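Local coordinates for ATP-dependent zinc metalloprotease FtsH (Thermotoga maritima, PDB 4Q0F), which degrades membrane and cytoplasmic proteins as an ATP-driven zinc metalloprotease of the inner membrane, represented here by its periplasmic domain, at the interface of chains A and B. Numbering follows the deposited sequence. Chains: chain A/B, ATP-dependent zinc metalloprotease FtsH.

The interface of chains A and B. Residues chain A 55, 58-59, 62; chain B 9, 13, 54.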
# COMPACT_ATOMS: atom_id res chain seq x y z
N SER A 55 -15.84 8.25 -16.87
CA SER A 55 -16.82 9.33 -16.89
C SER A 55 -18.14 9.05 -16.14
O SER A 55 -18.63 9.91 -15.42
CB SER A 55 -17.08 9.73 -18.33
OG SER A 55 -17.98 10.81 -18.39
N ILE A 58 -17.55 9.04 -12.39
CA ILE A 58 -17.34 10.40 -11.93
C ILE A 58 -18.66 11.17 -11.86
O ILE A 58 -18.95 11.82 -10.86
CB ILE A 58 -16.34 11.14 -12.84
CG1 ILE A 58 -14.98 10.44 -12.77
CG2 ILE A 58 -16.23 12.60 -12.44
CD1 ILE A 58 -13.99 10.95 -13.77
N GLU A 59 -19.47 11.06 -12.90
CA GLU A 59 -20.76 11.75 -12.89
C GLU A 59 -21.74 11.14 -11.88
O GLU A 59 -22.62 11.84 -11.37
CB GLU A 59 -21.37 11.82 -14.29
CG GLU A 59 -20.56 12.67 -15.26
CD GLU A 59 -20.31 14.08 -14.75
OE1 GLU A 59 -21.26 14.73 -14.27
OE2 GLU A 59 -19.15 14.54 -14.82
N VAL A 62 -20.55 12.76 -8.64
CA VAL A 62 -20.96 14.16 -8.63
C VAL A 62 -22.46 14.31 -8.37
O VAL A 62 -22.88 15.14 -7.57
CB VAL A 62 -20.59 14.87 -9.95
CG1 VAL A 62 -21.24 16.25 -10.02
CG2 VAL A 62 -19.08 14.98 -10.09
N TYR B 9 -14.01 19.39 -8.80
CA TYR B 9 -14.77 19.14 -10.02
C TYR B 9 -16.27 19.16 -9.73
O TYR B 9 -17.06 19.65 -10.53
CB TYR B 9 -14.37 17.81 -10.66
CG TYR B 9 -15.14 17.51 -11.92
CD1 TYR B 9 -14.92 18.24 -13.08
CD2 TYR B 9 -16.09 16.50 -11.96
CE1 TYR B 9 -15.62 17.97 -14.24
CE2 TYR B 9 -16.80 16.22 -13.12
CZ TYR B 9 -16.55 16.96 -14.25
OH TYR B 9 -17.25 16.69 -15.41
N VAL B 13 -19.04 21.56 -11.49
CA VAL B 13 -20.25 21.09 -12.16
C VAL B 13 -21.49 21.74 -11.57
O VAL B 13 -22.40 22.15 -12.30
CB VAL B 13 -20.37 19.55 -12.09
CG1 VAL B 13 -21.73 19.09 -12.59
CG2 VAL B 13 -19.25 18.89 -12.89
N ASP B 54 -13.91 15.91 -23.30
CA ASP B 54 -15.29 15.58 -22.99
C ASP B 54 -16.25 16.41 -23.84
O ASP B 54 -16.53 17.57 -23.53
CB ASP B 54 -15.57 15.81 -21.50
CG ASP B 54 -16.88 15.17 -21.04
OD1 ASP B 54 -17.79 14.99 -21.87
OD2 ASP B 54 -16.98 14.86 -19.84
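Helix 55-63 of chain A, with A:Ile58 and A:Glu59 side by side and A:Val62 one turn on, faces the first turns of helix 9-17 of chain B, from which B:Tyr9 and B:Val13 reach across, all with ordinary helical backbone torsions. The patch illustrates how one aromatic side chain can join a greasy contact to a polar one. B:Tyr9 leaves its helix with CG anti to the backbone N (chi1 180°), which carries the ring across to chain A. There the CD2–CE2 edge is flanked by methyls from either side of the ring plane: A:Ile58 CG2 lies 3.7 Å from B:Tyr9 CE2, and, on the opposite side, A:Val62 CG2 comes within 3.8 Å of B:Tyr9 CD2. Within chain B, B:Val13 CG2 covers the face on the A:Val62 side toward the rim, 3.5 Å above the ring plane, and so backs the ring from its own helix. The other branch of B:Val13 turns outward, its CG1 meeting A:Val62 CG1 at 3.9 Å, methyl to methyl. At the tip of the ring the phenol hydroxyl OH of B:Tyr9 donates a 2.9 Å hydrogen bond to OE2 of the A:Glu59 carboxylate, nearly along its C-O axis. OE2 lies at the ring edge in plane, while the carboxylate itself stands 82° to the ring. A:Glu59 is poorly ordered, however, so this bond may be a loose one. A phenylalanine in place of B:Tyr9 would lack the hydroxyl and would probably leave the A:Glu59 carboxylate without its donor across the interface. Two copies of the periplasmic domain thus meet through different helices rather than by an exact two-fold, as ring-like association would need, and in a six-chain assembly such contacts may help FtsH subunits associate on the periplasmic side.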